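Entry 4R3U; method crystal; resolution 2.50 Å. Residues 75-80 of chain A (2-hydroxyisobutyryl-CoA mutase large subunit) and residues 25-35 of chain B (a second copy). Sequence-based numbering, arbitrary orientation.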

# COMPACT_ATOMS: atom_id res chain seq x y z
N GLY A 75 -3.78 10.96 25.80
CA GLY A 75 -2.63 11.73 26.27
C GLY A 75 -1.60 12.15 25.24
O GLY A 75 -1.91 12.82 24.25
N LEU A 76 -0.32 11.81 25.55
CA LEU A 76 0.85 12.19 24.75
C LEU A 76 1.86 11.03 24.57
O LEU A 76 2.00 10.19 25.48
CB LEU A 76 1.54 13.41 25.41
CG LEU A 76 0.74 14.74 25.45
CD1 LEU A 76 1.31 15.70 26.49
CD2 LEU A 76 0.72 15.41 24.10
N PRO A 77 2.57 10.97 23.42
CA PRO A 77 3.56 9.88 23.22
C PRO A 77 4.73 10.00 24.19
O PRO A 77 5.13 11.12 24.52
CB PRO A 77 4.00 10.05 21.77
CG PRO A 77 3.70 11.50 21.44
CD PRO A 77 2.50 11.86 22.23
N GLY A 78 5.24 8.87 24.67
CA GLY A 78 6.35 8.87 25.62
C GLY A 78 5.97 9.29 27.04
O GLY A 78 6.85 9.53 27.88
N ARG A 79 4.64 9.35 27.30
CA ARG A 79 4.03 9.67 28.58
C ARG A 79 2.96 8.64 28.84
O ARG A 79 2.27 8.25 27.91
CB ARG A 79 3.41 11.07 28.59
CG ARG A 79 3.49 11.76 29.94
CD ARG A 79 3.13 13.22 29.79
NE ARG A 79 2.85 13.89 31.06
CZ ARG A 79 3.44 14.99 31.51
NH1 ARG A 79 4.42 15.56 30.81
NH2 ARG A 79 3.10 15.52 32.67
N TYR A 80 2.84 8.19 30.10
CA TYR A 80 1.89 7.18 30.58
C TYR A 80 0.43 7.52 30.21
O TYR A 80 0.07 8.69 30.34
CB TYR A 80 2.06 7.02 32.11
CG TYR A 80 1.16 5.98 32.75
CD1 TYR A 80 1.58 4.65 32.89
CD2 TYR A 80 -0.09 6.32 33.25
CE1 TYR A 80 0.77 3.71 33.51
CE2 TYR A 80 -0.92 5.37 33.84
CZ TYR A 80 -0.48 4.07 33.97
OH TYR A 80 -1.30 3.15 34.59
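Chain B 25-35: SERKDWEANEV

The chain B segment is largely helical and packs against a loop of chain A that folds into a type II β turn from Leu A76 to Arg A79. The two run in the same general direction, the CA of Arg B27 lying 7.6 Å from the CA of Leu A76 and that of Glu B34 6.9 Å from the CA of Gly A78. Ser B25 stays out of reach. Within this segment, the first residue to touch the loop is Glu B26, whose O lies 4.0 Å from Leu A76 CD1 and over one face of the Arg A79 guanidinium. Arg B27 points its CB away, yet its CA approaches Leu A76 CD1 to 3.9 Å. Lys B28 makes no contact with the loop, and Asp B29 only skirts Arg A79.

Trp B30 anchors the contact. Its NE1 donates a hydrogen bond to Pro A77 O (2.7 Å), its CZ2 packs on Pro A77 CG (3.7 Å), and Leu A76 CB sits 3.9 Å above the centroid of the five-membered ring in a CH-pi contact. Glu B31 and Ala B32 make no contact with this stretch of chain A. Asn B33 is a non-helical residue at the N-cap position of a second helix, in which Glu B34 points toward the turn: its CG lies 3.5 Å from Gly A78 O, and its OE1 forms a salt bridge with Arg A79 NH1 (3.3 Å). Val B35 makes no contact with the loop.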

# COMPACT_ATOMS: atom_id res chain seq x y z
N SER B 25 -1.45 22.88 29.26
CA SER B 25 -0.50 22.95 30.38
C SER B 25 0.36 21.69 30.37
O SER B 25 1.59 21.79 30.45
CB SER B 25 -1.25 23.09 31.70
OG SER B 25 -0.39 22.98 32.82
N GLU B 26 -0.29 20.51 30.22
CA GLU B 26 0.35 19.19 30.17
C GLU B 26 1.33 19.06 29.02
O GLU B 26 2.38 18.44 29.20
CB GLU B 26 -0.69 18.07 30.08
CG GLU B 26 -1.27 17.65 31.42
CD GLU B 26 -2.42 16.66 31.36
OE1 GLU B 26 -2.57 15.96 30.32
OE2 GLU B 26 -3.17 16.57 32.35
N ARG B 27 0.99 19.61 27.83
CA ARG B 27 1.86 19.53 26.65
C ARG B 27 3.12 20.37 26.84
O ARG B 27 4.22 19.88 26.53
CB ARG B 27 1.13 19.86 25.33
CG ARG B 27 2.11 20.16 24.19
CD ARG B 27 1.58 19.92 22.81
NE ARG B 27 0.48 20.82 22.50
CZ ARG B 27 -0.34 20.64 21.48
NH1 ARG B 27 -0.19 19.59 20.67
NH2 ARG B 27 -1.32 21.50 21.24
N LYS B 28 2.96 21.61 27.38
CA LYS B 28 4.08 22.52 27.67
C LYS B 28 5.06 21.86 28.63
O LYS B 28 6.27 22.02 28.45
CB LYS B 28 3.59 23.88 28.21
CG LYS B 28 2.98 24.79 27.13
CD LYS B 28 4.03 25.51 26.25
CE LYS B 28 3.44 26.51 25.28
NZ LYS B 28 4.49 27.07 24.39
N ASP B 29 4.54 21.07 29.58
CA ASP B 29 5.29 20.28 30.57
C ASP B 29 6.08 19.17 29.85
O ASP B 29 7.30 19.08 30.00
CB ASP B 29 4.33 19.67 31.62
CG ASP B 29 3.99 20.55 32.83
OD1 ASP B 29 4.93 21.11 33.46
OD2 ASP B 29 2.79 20.69 33.15
N TRP B 30 5.39 18.36 29.03
CA TRP B 30 5.91 17.27 28.20
C TRP B 30 6.98 17.77 27.20
O TRP B 30 7.96 17.06 26.96
CB TRP B 30 4.72 16.61 27.47
CG TRP B 30 5.02 15.63 26.37
CD1 TRP B 30 5.32 14.31 26.51
CD2 TRP B 30 4.88 15.87 24.96
NE1 TRP B 30 5.42 13.71 25.27
CE2 TRP B 30 5.16 14.64 24.30
CE3 TRP B 30 4.54 16.99 24.19
CZ2 TRP B 30 5.13 14.52 22.91
CZ3 TRP B 30 4.51 16.86 22.81
CH2 TRP B 30 4.81 15.64 22.18
N GLU B 31 6.81 18.99 26.65
CA GLU B 31 7.78 19.59 25.72
C GLU B 31 9.14 19.88 26.42
O GLU B 31 10.20 19.86 25.77
CB GLU B 31 7.21 20.87 25.06
CG GLU B 31 6.20 20.63 23.93
CD GLU B 31 5.30 21.79 23.53
OE1 GLU B 31 4.96 22.62 24.41
OE2 GLU B 31 4.89 21.86 22.35
N ALA B 32 9.11 20.14 27.74
CA ALA B 32 10.27 20.49 28.55
C ALA B 32 10.86 19.30 29.33
O ALA B 32 12.05 19.32 29.65
CB ALA B 32 9.93 21.63 29.48
N ASN B 33 10.02 18.28 29.64
CA ASN B 33 10.46 17.12 30.39
C ASN B 33 10.88 16.01 29.41
O ASN B 33 12.05 15.99 29.01
CB ASN B 33 9.41 16.67 31.45
CG ASN B 33 8.97 17.74 32.46
OD1 ASN B 33 9.78 18.52 33.01
ND2 ASN B 33 7.68 17.79 32.77
N GLU B 34 9.92 15.15 28.96
CA GLU B 34 10.15 14.02 28.07
C GLU B 34 10.76 14.37 26.74
O GLU B 34 11.71 13.70 26.30
CB GLU B 34 8.87 13.17 27.89
CG GLU B 34 8.47 12.33 29.10
CD GLU B 34 7.70 13.06 30.18
OE1 GLU B 34 7.24 14.20 29.92
OE2 GLU B 34 7.59 12.52 31.30
N VAL B 35 10.23 15.42 26.08
CA VAL B 35 10.70 15.87 24.77
C VAL B 35 12.11 16.47 24.86
O VAL B 35 12.96 16.09 24.06
CB VAL B 35 9.68 16.80 24.04
CG1 VAL B 35 10.21 17.29 22.71
CG2 VAL B 35 8.34 16.09 23.85